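Local coordinates for protein dimethyl-sulfide monooxygenase (Hyphomicrobium sulfonivorans, PDB 6AK1) that oxidises dimethyl sulfide to methanethiol and formaldehyde with NADH and molecular oxygen, as the FMN-dependent large subunit of a two-component monooxygenase, at residues P26-A31 against A399-S404; Q18-W23 against D76-P81; E252-I257 against E383-E388. All blocks are in the same frame, centred on the assembly; numbering follows the deposited sequence.

Contact 1. Residues P26-A31 against A399-S404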
ATOM      1  N   PRO A  26      11.087  19.101 -16.358  1.00 25.75           N
ATOM      2  CA  PRO A  26      10.651  20.405 -15.821  1.00 22.40           C
ATOM      3  C   PRO A  26       9.307  20.374 -15.103  1.00 25.29           C
ATOM      4  O   PRO A  26       9.101  21.171 -14.176  1.00 25.82           O
ATOM      5  CB  PRO A  26      10.598  21.291 -17.075  1.00 26.31           C
ATOM      6  CG  PRO A  26      11.625  20.649 -18.039  1.00 26.03           C
ATOM      7  CD  PRO A  26      11.467  19.172 -17.789  1.00 25.38           C
ATOM      8  N   SER A  27       8.384  19.488 -15.499  1.00 21.80           N
ATOM      9  CA  SER A  27       7.076  19.393 -14.863  1.00 24.28           C
ATOM     10  C   SER A  27       7.087  18.650 -13.532  1.00 24.39           C
ATOM     11  O   SER A  27       6.105  18.749 -12.788  1.00 20.45           O
ATOM     12  CB  SER A  27       6.080  18.694 -15.782  1.00 19.70           C
ATOM     13  OG  SER A  27       5.990  19.395 -17.000  1.00 34.81           O
ATOM     14  N   SER A  28       8.132  17.893 -13.215  1.00 23.40           N
ATOM     15  CA  SER A  28       8.067  17.042 -12.035  1.00 24.27           C
ATOM     16  C   SER A  28       8.336  17.838 -10.769  1.00 23.13           C
ATOM     17  O   SER A  28       9.321  18.581 -10.679  1.00 21.85           O
ATOM     18  CB  SER A  28       9.054  15.882 -12.127  1.00 21.93           C
ATOM     19  OG  SER A  28       8.805  14.939 -11.093  1.00 22.49           O
ATOM     20  N   GLN A  29       7.465  17.653  -9.783  1.00 21.08           N
ATOM     21  CA  GLN A  29       7.700  18.107  -8.419  1.00 21.56           C
ATOM     22  C   GLN A  29       8.062  16.951  -7.483  1.00 23.18           C
ATOM     23  O   GLN A  29       7.898  17.069  -6.259  1.00 22.66           O
ATOM     24  CB  GLN A  29       6.473  18.870  -7.909  1.00 20.67           C
ATOM     25  CG  GLN A  29       6.103  20.052  -8.797  1.00 20.81           C
ATOM     26  CD  GLN A  29       4.900  20.803  -8.286  1.00 19.97           C
ATOM     27  OE1 GLN A  29       4.734  20.965  -7.087  1.00 28.79           O
ATOM     28  NE2 GLN A  29       4.047  21.246  -9.193  1.00 16.54           N
ATOM     29  N   ALA A  30       8.578  15.848  -8.033  1.00 18.98           N
ATOM     30  CA  ALA A  30       9.010  14.726  -7.199  1.00 22.09           C
ATOM     31  C   ALA A  30      10.012  15.171  -6.146  1.00 22.42           C
ATOM     32  O   ALA A  30       9.991  14.679  -5.014  1.00 21.59           O
ATOM     33  CB  ALA A  30       9.625  13.622  -8.058  1.00 18.23           C
ATOM     34  N   ALA A  31      10.897  16.111  -6.504  1.00 18.36           N
ATOM     35  CA  ALA A  31      11.894  16.595  -5.564  1.00 23.84           C
ATOM     36  C   ALA A  31      11.294  17.340  -4.372  1.00 21.48           C
ATOM     37  O   ALA A  31      12.045  17.692  -3.459  1.00 23.61           O
ATOM     38  CB  ALA A  31      12.900  17.497  -6.290  1.00 18.27           C
ATOM     39  N   ALA A 399       5.262   8.708 -13.544  1.00 23.50           N
ATOM     40  CA  ALA A 399       6.540   9.032 -14.162  1.00 26.57           C
ATOM     41  C   ALA A 399       6.965  10.440 -13.777  1.00 24.36           C
ATOM     42  O   ALA A 399       8.113  10.668 -13.381  1.00 24.03           O
ATOM     43  CB  ALA A 399       6.451   8.908 -15.684  1.00 27.51           C
ATOM     44  N   VAL A 400       6.038  11.387 -13.888  1.00 23.34           N
ATOM     45  CA  VAL A 400       6.204  12.727 -13.342  1.00 24.07           C
ATOM     46  C   VAL A 400       5.018  12.997 -12.432  1.00 23.02           C
ATOM     47  O   VAL A 400       3.911  12.503 -12.660  1.00 25.83           O
ATOM     48  CB  VAL A 400       6.318  13.817 -14.434  1.00 25.28           C
ATOM     49  CG1 VAL A 400       7.478  13.520 -15.369  1.00 25.04           C
ATOM     50  CG2 VAL A 400       5.027  13.938 -15.207  1.00 28.99           C
ATOM     51  N   THR A 401       5.259  13.763 -11.382  1.00 22.59           N
ATOM     52  CA  THR A 401       4.222  14.064 -10.413  1.00 22.68           C
ATOM     53  C   THR A 401       4.238  15.570 -10.208  1.00 20.96           C
ATOM     54  O   THR A 401       5.312  16.167 -10.182  1.00 21.38           O
ATOM     55  CB  THR A 401       4.455  13.280  -9.082  1.00 20.15           C
ATOM     56  OG1 THR A 401       3.445  13.625  -8.123  1.00 21.40           O
ATOM     57  CG2 THR A 401       5.817  13.578  -8.516  1.00 18.95           C
ATOM     58  N   PRO A 402       3.052  16.198 -10.081  1.00 25.78           N
ATOM     59  CA  PRO A 402       1.725  15.578 -10.010  1.00 24.24           C
ATOM     60  C   PRO A 402       1.059  15.339 -11.343  1.00 24.01           C
ATOM     61  O   PRO A 402      -0.118  14.949 -11.319  1.00 23.45           O
ATOM     62  CB  PRO A 402       0.910  16.619  -9.256  1.00 20.99           C
ATOM     63  CG  PRO A 402       1.436  17.902  -9.849  1.00 21.50           C
ATOM     64  CD  PRO A 402       2.952  17.660  -9.881  1.00 22.08           C
ATOM     65  N   GLY A 403       1.756  15.600 -12.458  1.00 22.34           N
ATOM     66  CA  GLY A 403       1.104  15.551 -13.761  1.00 19.57           C
ATOM     67  C   GLY A 403       0.474  14.206 -14.073  1.00 25.32           C
ATOM     68  O   GLY A 403      -0.549  14.139 -14.765  1.00 21.76           O
ATOM     69  N   SER A 404       1.063  13.119 -13.556  1.00 24.21           N
ATOM     70  CA  SER A 404       0.528  11.790 -13.832  1.00 24.74           C
ATOM     71  C   SER A 404      -0.903  11.656 -13.325  1.00 25.05           C
ATOM     72  O   SER A 404      -1.764  11.120 -14.026  1.00 25.21           O
ATOM     73  CB  SER A 404       1.427  10.729 -13.205  1.00 25.33           C
ATOM     74  OG  SER A 404       0.667   9.592 -12.830  1.00 31.33           O
TER
HETATM   75  O   HOH W   1       3.986  16.956 -13.167  1.00 28.57           O
HETATM   76  O   HOH W   2       9.042  12.396 -11.418  1.00 22.90           O
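Ser28 and Val400 bring two irregular backbones together, their CA atoms 4.9 Å apart, and one residue further along each chain Gln29 N donates a short hydrogen bond of 2.6 Å to Thr401 O. Ser28 CA adds a CA-H...O contact to Thr401 O at 3.4 Å, so this one carbonyl receives both the N-H of Gln29 and the C-H of the residue before it.

Ser28 holds its hydroxyl anti to the backbone N (chi1 -169°), where OG accepts from Ala30 N at 3.2 Å. This is an ST turn, a role that suits serine because its short side chain can fold back onto its own backbone. A water links the same OG to Ala399 O, while another accepts from Gly403 N and donates to Ser27 O. The two segments are mostly loop and follow strands 6-12 and 393-397, adjacent parallel strands of the TIM barrel, so the contact joins the loop after the first strand to the loop that leads into helix 403-418.

Thr401 divides its two branches between different partners. Its methyl CG2 packs against the backbone of Ala30, 3.6 Å from Ala30 CA, and also touches the small methyl of that alanine; OG1 is hydrogen-bonded to Tyr38 of helix 36-48. Pro402, preceded by a cis peptide bond, presents CD to the amide end of Gln29, with NE2 of Gln29 3.8 Å from CD of Pro402 as the two side chains pass obliquely. Gln29 OE1 is hydrogen-bonded to Arg32. Val400 turns towards Ser28, its CB 4.1 Å from Ser28 CB, and its branched apolar side chain also packs on Tyr299 of helix 289-300.

Contact 2. Residues Q18-W23 against D76-P81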
ATOM      1  N   GLN A  18       8.954   4.594  -8.710  1.00 21.75           N
ATOM      2  CA  GLN A  18       8.884   3.551  -9.723  1.00 25.97           C
ATOM      3  C   GLN A  18       9.576   3.936 -11.030  1.00 26.27           C
ATOM      4  O   GLN A  18       9.673   3.090 -11.928  1.00 26.12           O
ATOM      5  CB  GLN A  18       7.422   3.183 -10.001  1.00 21.76           C
ATOM      6  CG  GLN A  18       6.657   2.684  -8.782  1.00 24.51           C
ATOM      7  CD  GLN A  18       7.163   1.327  -8.265  1.00 28.98           C
ATOM      8  OE1 GLN A  18       7.572   1.200  -7.108  1.00 30.05           O
ATOM      9  NE2 GLN A  18       7.120   0.315  -9.117  1.00 23.97           N
ATOM     10  N   SER A  19      10.082   5.171 -11.157  1.00 21.78           N
ATOM     11  CA  SER A  19      10.713   5.654 -12.383  1.00 24.72           C
ATOM     12  C   SER A  19      12.045   6.320 -12.066  1.00 28.07           C
ATOM     13  O   SER A  19      12.185   6.995 -11.042  1.00 30.45           O
ATOM     14  CB  SER A  19       9.819   6.659 -13.119  1.00 25.98           C
ATOM     15  OG  SER A  19       8.672   6.022 -13.662  1.00 27.66           O
ATOM     16  N   ALA A  20      13.014   6.161 -12.970  1.00 23.98           N
ATOM     17  CA  ALA A  20      14.370   6.663 -12.768  1.00 26.98           C
ATOM     18  C   ALA A  20      14.633   7.852 -13.683  1.00 24.62           C
ATOM     19  O   ALA A  20      14.289   7.810 -14.863  1.00 29.05           O
ATOM     20  CB  ALA A  20      15.399   5.560 -13.027  1.00 23.06           C
ATOM     21  N   GLY A  21      15.245   8.910 -13.140  1.00 23.23           N
ATOM     22  CA  GLY A  21      15.610  10.078 -13.918  1.00 22.50           C
ATOM     23  C   GLY A  21      14.490  11.044 -14.272  1.00 25.08           C
ATOM     24  O   GLY A  21      14.772  12.227 -14.521  1.00 23.73           O
ATOM     25  N   THR A  22      13.226  10.603 -14.289  1.00 23.95           N
ATOM     26  CA  THR A  22      12.125  11.481 -14.691  1.00 21.55           C
ATOM     27  C   THR A  22      11.831  12.607 -13.697  1.00 22.52           C
ATOM     28  O   THR A  22      11.053  13.511 -14.030  1.00 18.63           O
ATOM     29  CB  THR A  22      10.854  10.667 -14.923  1.00 22.38           C
ATOM     30  OG1 THR A  22      10.550   9.918 -13.749  1.00 21.85           O
ATOM     31  CG2 THR A  22      11.018   9.706 -16.114  1.00 24.46           C
ATOM     32  N   TRP A  23      12.427  12.588 -12.499  1.00 20.92           N
ATOM     33  CA  TRP A  23      12.337  13.743 -11.614  1.00 20.76           C
ATOM     34  C   TRP A  23      13.024  14.963 -12.201  1.00 21.86           C
ATOM     35  O   TRP A  23      12.775  16.087 -11.754  1.00 23.16           O
ATOM     36  CB  TRP A  23      12.956  13.429 -10.257  1.00 20.12           C
ATOM     37  CG  TRP A  23      14.423  13.156 -10.319  1.00 21.36           C
ATOM     38  CD1 TRP A  23      15.037  11.941 -10.541  1.00 20.44           C
ATOM     39  CD2 TRP A  23      15.478  14.111 -10.153  1.00 20.63           C
ATOM     40  NE1 TRP A  23      16.405  12.092 -10.504  1.00 17.57           N
ATOM     41  CE2 TRP A  23      16.702  13.413 -10.285  1.00 20.11           C
ATOM     42  CE3 TRP A  23      15.509  15.490  -9.911  1.00 20.97           C
ATOM     43  CZ2 TRP A  23      17.940  14.050 -10.170  1.00 22.54           C
ATOM     44  CZ3 TRP A  23      16.744  16.121  -9.801  1.00 22.52           C
ATOM     45  CH2 TRP A  23      17.941  15.398  -9.931  1.00 22.44           C
ATOM     46  N   ASP A  76      20.519   9.325  -8.329  1.00 20.46           N
ATOM     47  CA  ASP A  76      19.213   9.495  -8.949  1.00 20.17           C
ATOM     48  C   ASP A  76      18.071   9.513  -7.923  1.00 19.99           C
ATOM     49  O   ASP A  76      16.897   9.468  -8.307  1.00 20.24           O
ATOM     50  CB  ASP A  76      19.000   8.391  -9.992  1.00 24.90           C
ATOM     51  CG  ASP A  76      17.756   8.604 -10.832  1.00 25.27           C
ATOM     52  OD1 ASP A  76      17.551   9.732 -11.317  1.00 25.16           O
ATOM     53  OD2 ASP A  76      16.972   7.650 -10.976  1.00 26.33           O
ATOM     54  N   ALA A  77      18.392   9.587  -6.629  1.00 21.98           N
ATOM     55  CA  ALA A  77      17.392   9.686  -5.563  1.00 20.37           C
ATOM     56  C   ALA A  77      16.377   8.550  -5.629  1.00 21.43           C
ATOM     57  O   ALA A  77      15.173   8.753  -5.425  1.00 23.18           O
ATOM     58  CB  ALA A  77      16.678  11.044  -5.591  1.00 22.46           C
ATOM     59  N   ASP A  78      16.872   7.333  -5.880  1.00 19.56           N
ATOM     60  CA  ASP A  78      16.037   6.135  -6.020  1.00 21.68           C
ATOM     61  C   ASP A  78      15.672   5.603  -4.633  1.00 22.84           C
ATOM     62  O   ASP A  78      16.377   4.774  -4.047  1.00 21.63           O
ATOM     63  CB  ASP A  78      16.753   5.085  -6.862  1.00 22.68           C
ATOM     64  CG  ASP A  78      17.164   5.633  -8.217  1.00 25.86           C
ATOM     65  OD1 ASP A  78      16.265   5.938  -9.035  1.00 22.13           O
ATOM     66  OD2 ASP A  78      18.382   5.806  -8.442  1.00 28.71           O
ATOM     67  N   GLN A  79      14.538   6.101  -4.120  1.00 24.19           N
ATOM     68  CA  GLN A  79      13.970   5.771  -2.812  1.00 19.52           C
ATOM     69  C   GLN A  79      14.920   6.119  -1.669  1.00 23.11           C
ATOM     70  O   GLN A  79      14.772   5.615  -0.553  1.00 25.33           O
ATOM     71  CB  GLN A  79      13.523   4.301  -2.770  1.00 22.59           C
ATOM     72  CG  GLN A  79      12.433   4.004  -3.831  1.00 16.96           C
ATOM     73  CD  GLN A  79      11.759   2.641  -3.656  1.00 22.48           C
ATOM     74  OE1 GLN A  79      11.850   2.017  -2.595  1.00 21.80           O
ATOM     75  NE2 GLN A  79      11.083   2.173  -4.710  1.00 19.90           N
ATOM     76  N   VAL A  80      15.894   6.987  -1.938  1.00 20.55           N
ATOM     77  CA  VAL A  80      16.681   7.638  -0.908  1.00 19.66           C
ATOM     78  C   VAL A  80      16.976   9.059  -1.408  1.00 21.87           C
ATOM     79  O   VAL A  80      17.369   9.239  -2.554  1.00 20.96           O
ATOM     80  CB  VAL A  80      17.982   6.849  -0.573  1.00 23.84           C
ATOM     81  CG1 VAL A  80      18.900   6.716  -1.795  1.00 20.24           C
ATOM     82  CG2 VAL A  80      18.727   7.504   0.605  1.00 19.98           C
ATOM     83  N   PRO A  81      16.740  10.085  -0.572  1.00 20.69           N
ATOM     84  CA  PRO A  81      16.183  10.054   0.790  1.00 21.33           C
ATOM     85  C   PRO A  81      14.729   9.601   0.841  1.00 20.92           C
ATOM     86  O   PRO A  81      14.005   9.743  -0.137  1.00 17.58           O
ATOM     87  CB  PRO A  81      16.309  11.512   1.258  1.00 19.36           C
ATOM     88  CG  PRO A  81      16.323  12.317  -0.026  1.00 20.47           C
ATOM     89  CD  PRO A  81      17.070  11.458  -1.005  1.00 16.43           C
TER
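Asp76 meets Gly21 and Trp23 where a Schellman motif closes helix 71-75 against the long loop after barrel strand 6-12; Ala77, with positive phi, is the C-prime residue of that motif. Asp76 carries its CG anti to the backbone N (chi1 -172°). From there OD1 accepts from Trp23 NE1 at 2.7 Å, lying close to the indole plane at the ring edge, although the indole nitrogen stands 43° out of the carboxylate plane. Gly21 N spans the carboxylate with two weak hydrogen bonds, to Asp76 OD2 at 3.0 Å and to Asp76 OD1 at 3.1 Å. Gly21 itself has positive phi, a conformation that glycine adopts easily. The methyl of Ala20 lies against the carboxylate, CB 3.3 Å from Asp76 OD2, where a small side chain fits. An alanine at Asp76 would probably leave Trp23 NE1 without this acceptor and the indole less firmly fixed in its rotation. Asp76 OD2 also lies 2.7 Å from Asp78 OD1, a spacing at which one of the two buried acids probably holds a proton, so the pair is likely to carry less negative charge than two ordinary carboxylates.

Contact 3. Residues E252-I257 against E383-E388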
ATOM      1  N   GLU A 252      -3.419 -11.845 -19.400  1.00 35.46           N
ATOM      2  CA  GLU A 252      -3.496 -13.300 -19.292  1.00 36.66           C
ATOM      3  C   GLU A 252      -3.019 -13.771 -17.926  1.00 31.00           C
ATOM      4  O   GLU A 252      -3.723 -14.512 -17.230  1.00 32.29           O
ATOM      5  CB  GLU A 252      -2.677 -13.954 -20.411  1.00 38.28           C
ATOM      6  CG  GLU A 252      -3.341 -13.910 -21.791  1.00 42.69           C
ATOM      7  CD  GLU A 252      -3.294 -12.533 -22.446  1.00 51.90           C
ATOM      8  OE1 GLU A 252      -2.388 -11.728 -22.110  1.00 48.85           O
ATOM      9  OE2 GLU A 252      -4.173 -12.253 -23.300  1.00 56.51           O
ATOM     10  N   GLN A 253      -1.822 -13.340 -17.519  1.00 30.47           N
ATOM     11  CA  GLN A 253      -1.323 -13.688 -16.190  1.00 28.96           C
ATOM     12  C   GLN A 253      -2.242 -13.173 -15.082  1.00 28.95           C
ATOM     13  O   GLN A 253      -2.364 -13.814 -14.031  1.00 29.23           O
ATOM     14  CB  GLN A 253       0.087 -13.134 -16.007  1.00 28.43           C
ATOM     15  CG  GLN A 253       0.696 -13.439 -14.657  1.00 29.28           C
ATOM     16  CD  GLN A 253       1.928 -12.600 -14.380  1.00 36.02           C
ATOM     17  OE1 GLN A 253       1.856 -11.375 -14.303  1.00 34.14           O
ATOM     18  NE2 GLN A 253       3.068 -13.256 -14.247  1.00 35.66           N
ATOM     19  N   ALA A 254      -2.901 -12.030 -15.298  1.00 27.98           N
ATOM     20  CA  ALA A 254      -3.769 -11.490 -14.256  1.00 29.87           C
ATOM     21  C   ALA A 254      -4.988 -12.369 -14.030  1.00 30.03           C
ATOM     22  O   ALA A 254      -5.456 -12.488 -12.891  1.00 33.31           O
ATOM     23  CB  ALA A 254      -4.207 -10.064 -14.602  1.00 28.58           C
ATOM     24  N   ARG A 255      -5.521 -12.979 -15.096  1.00 32.13           N
ATOM     25  CA  ARG A 255      -6.670 -13.871 -14.941  1.00 30.81           C
ATOM     26  C   ARG A 255      -6.390 -14.951 -13.899  1.00 31.17           C
ATOM     27  O   ARG A 255      -7.238 -15.240 -13.041  1.00 28.63           O
ATOM     28  CB  ARG A 255      -7.036 -14.485 -16.302  1.00 27.21           C
ATOM     29  CG  ARG A 255      -7.605 -13.441 -17.292  1.00 33.15           C
ATOM     30  CD  ARG A 255      -7.910 -13.951 -18.738  1.00 31.97           C
ATOM     31  NE  ARG A 255      -8.911 -15.025 -18.810  1.00 38.32           N
ATOM     32  CZ  ARG A 255     -10.241 -14.866 -18.739  1.00 42.19           C
ATOM     33  NH1 ARG A 255     -10.809 -13.662 -18.588  1.00 31.44           N
ATOM     34  NH2 ARG A 255     -11.024 -15.939 -18.812  1.00 41.07           N
ATOM     35  N   GLN A 256      -5.179 -15.525 -13.927  1.00 30.46           N
ATOM     36  CA  GLN A 256      -4.831 -16.599 -13.000  1.00 30.37           C
ATOM     37  C   GLN A 256      -4.516 -16.060 -11.610  1.00 29.20           C
ATOM     38  O   GLN A 256      -4.956 -16.636 -10.608  1.00 31.61           O
ATOM     39  CB  GLN A 256      -3.641 -17.406 -13.538  1.00 27.52           C
ATOM     40  CG  GLN A 256      -3.469 -18.757 -12.841  1.00 26.99           C
ATOM     41  CD  GLN A 256      -4.710 -19.624 -12.997  1.00 37.13           C
ATOM     42  OE1 GLN A 256      -5.048 -20.053 -14.118  1.00 35.92           O
ATOM     43  NE2 GLN A 256      -5.419 -19.858 -11.886  1.00 29.87           N
ATOM     44  N   ILE A 257      -3.772 -14.952 -11.530  1.00 28.74           N
ATOM     45  CA  ILE A 257      -3.436 -14.375 -10.230  1.00 29.50           C
ATOM     46  C   ILE A 257      -4.702 -14.059  -9.440  1.00 26.03           C
ATOM     47  O   ILE A 257      -4.827 -14.431  -8.269  1.00 28.29           O
ATOM     48  CB  ILE A 257      -2.541 -13.133 -10.402  1.00 29.49           C
ATOM     49  CG1 ILE A 257      -1.132 -13.541 -10.840  1.00 32.14           C
ATOM     50  CG2 ILE A 257      -2.451 -12.346  -9.106  1.00 31.50           C
ATOM     51  CD1 ILE A 257      -0.171 -12.362 -11.043  1.00 31.49           C
ATOM     52  N   GLU A 383     -10.381  -1.196 -18.827  1.00 28.77           N
ATOM     53  CA  GLU A 383     -11.530  -2.094 -18.727  1.00 31.03           C
ATOM     54  C   GLU A 383     -11.144  -3.540 -18.994  1.00 29.02           C
ATOM     55  O   GLU A 383     -11.778  -4.454 -18.455  1.00 29.54           O
ATOM     56  CB  GLU A 383     -12.629  -1.665 -19.697  1.00 31.34           C
ATOM     57  CG  GLU A 383     -13.283  -0.355 -19.301  1.00 29.48           C
ATOM     58  CD  GLU A 383     -14.620  -0.158 -19.991  1.00 35.09           C
ATOM     59  OE1 GLU A 383     -15.654  -0.536 -19.400  1.00 32.77           O
ATOM     60  OE2 GLU A 383     -14.635   0.360 -21.132  1.00 32.96           O
ATOM     61  N   ARG A 384     -10.121  -3.754 -19.792  1.00 27.06           N
ATOM     62  CA  ARG A 384      -9.656  -5.084 -20.073  1.00 32.27           C
ATOM     63  C   ARG A 384      -8.995  -5.697 -18.832  1.00 32.96           C
ATOM     64  O   ARG A 384      -9.268  -6.813 -18.521  1.00 28.99           O
ATOM     65  CB  ARG A 384      -8.712  -5.114 -21.264  1.00 32.36           C
ATOM     66  CG  ARG A 384      -8.978  -6.166 -22.290  1.00 38.11           C
ATOM     67  CD  ARG A 384      -7.802  -6.341 -23.218  1.00 38.80           C
ATOM     68  NE  ARG A 384      -7.378  -7.717 -23.298  1.00 40.12           N
ATOM     69  CZ  ARG A 384      -6.150  -8.122 -23.540  1.00 41.65           C
ATOM     70  NH1 ARG A 384      -5.185  -7.259 -23.726  1.00 39.13           N
ATOM     71  NH2 ARG A 384      -5.892  -9.393 -23.587  1.00 41.18           N
ATOM     72  N   TRP A 385      -8.134  -4.952 -18.142  1.00 28.15           N
ATOM     73  CA  TRP A 385      -7.516  -5.438 -16.910  1.00 27.80           C
ATOM     74  C   TRP A 385      -8.564  -5.730 -15.844  1.00 23.39           C
ATOM     75  O   TRP A 385      -8.428  -6.685 -15.078  1.00 26.50           O
ATOM     76  CB  TRP A 385      -6.516  -4.424 -16.360  1.00 25.88           C
ATOM     77  CG  TRP A 385      -5.232  -4.232 -17.117  1.00 24.61           C
ATOM     78  CD1 TRP A 385      -4.913  -3.174 -17.913  1.00 21.83           C
ATOM     79  CD2 TRP A 385      -4.071  -5.076 -17.087  1.00 23.92           C
ATOM     80  NE1 TRP A 385      -3.638  -3.310 -18.394  1.00 25.08           N
ATOM     81  CE2 TRP A 385      -3.103  -4.479 -17.918  1.00 25.76           C
ATOM     82  CE3 TRP A 385      -3.768  -6.293 -16.463  1.00 24.90           C
ATOM     83  CZ2 TRP A 385      -1.846  -5.045 -18.132  1.00 23.77           C
ATOM     84  CZ3 TRP A 385      -2.519  -6.850 -16.667  1.00 22.51           C
ATOM     85  CH2 TRP A 385      -1.569  -6.222 -17.492  1.00 26.37           C
ATOM     86  N   VAL A 386      -9.607  -4.910 -15.763  1.00 26.92           N
ATOM     87  CA  VAL A 386     -10.595  -5.092 -14.707  1.00 28.46           C
ATOM     88  C   VAL A 386     -11.522  -6.251 -15.036  1.00 30.17           C
ATOM     89  O   VAL A 386     -11.676  -7.182 -14.241  1.00 31.00           O
ATOM     90  CB  VAL A 386     -11.378  -3.787 -14.465  1.00 26.75           C
ATOM     91  CG1 VAL A 386     -12.572  -4.055 -13.565  1.00 24.61           C
ATOM     92  CG2 VAL A 386     -10.473  -2.734 -13.823  1.00 24.07           C
ATOM     93  N   ASP A 387     -12.126  -6.228 -16.224  1.00 29.47           N
ATOM     94  CA  ASP A 387     -13.137  -7.222 -16.567  1.00 31.39           C
ATOM     95  C   ASP A 387     -12.501  -8.537 -17.005  1.00 28.47           C
ATOM     96  O   ASP A 387     -12.862  -9.604 -16.507  1.00 25.86           O
ATOM     97  CB  ASP A 387     -14.060  -6.657 -17.650  1.00 30.92           C
ATOM     98  CG  ASP A 387     -14.778  -5.388 -17.191  1.00 33.23           C
ATOM     99  OD1 ASP A 387     -15.148  -5.326 -15.998  1.00 33.96           O
ATOM    100  OD2 ASP A 387     -14.958  -4.454 -18.006  1.00 34.01           O
ATOM    101  N   GLU A 388     -11.535  -8.477 -17.913  1.00 29.34           N
ATOM    102  CA  GLU A 388     -10.876  -9.697 -18.363  1.00 33.48           C
ATOM    103  C   GLU A 388      -9.854 -10.193 -17.340  1.00 32.48           C
ATOM    104  O   GLU A 388      -9.803 -11.388 -17.039  1.00 33.31           O
ATOM    105  CB  GLU A 388     -10.218  -9.453 -19.724  1.00 32.34           C
ATOM    106  CG  GLU A 388      -9.693 -10.686 -20.415  1.00 37.81           C
ATOM    107  CD  GLU A 388      -9.211 -10.393 -21.834  1.00 42.20           C
ATOM    108  OE1 GLU A 388      -8.241 -11.048 -22.264  1.00 39.49           O
ATOM    109  OE2 GLU A 388      -9.802  -9.507 -22.510  1.00 45.24           O
TER
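Arg255 is extended as far as CD and bends at chi3 (61°), which turns NE aside; its guanidinium then brings NH1 to the backbone oxygen of Glu388, and Glu388 in turn extends its chain beyond CG and carries its carboxylate towards Arg384. The bond from Arg255 NH1 to Glu388 O is 2.9 Å long, with the oxygen tilted from the guanidinium plane. The methylenes of Arg255 are used as well: its CD lies 4.1 Å from Glu388 CG, and the two side chains pass at a slant.

Arg384 grips Glu388 side-on with two nitrogens, NE to OE2 of Glu388 at 3.1 Å and NH2 to OE1 of Glu388 at 3.2 Å, both donors standing above the carboxylate plane. Across the contact, Arg384 NH2 also forms a salt bridge with Glu252 OE2 at 3.3 Å, its hydrogen bond weak, so Arg384 NH2 serves both acids and probably eases the repulsion between their oxygens. Beneath this polar network the methyl of Ala254 touches the edge of the Trp385 indole, CB to CZ3 4.2 Å, an alanine leaving space for the broad ring.

The segments of helices 251-267 and 375-388 run roughly parallel, 34° apart, with axes 9.5 Å from each other, on the outer layer of the barrel. Trp385 also packs on Val251 and reaches Phe394 of strand 393-397, joining the helix pair to the sheet.

From the N terminus, strand 6-12 leads into a long loop that supplies the first segments of both contact 2 (18-23) and contact 1 (26-31). Contact 2 closes early, at 76-81 just after helix 71-75, whereas contact 1 waits for 399-404, so the two cross along the chain. They also touch in space: Thr22 OG1 and Ala399 O, 2.6 Å apart, form a probable hydrogen bond. Contact 3 opens at 252-257 and closes at 383-388, wholly within the span of contact 1 and after contact 2. Contact 3, its centre about 29 Å from those of the others, joins two barrel helices, while contacts 1 and 2 tie loops together.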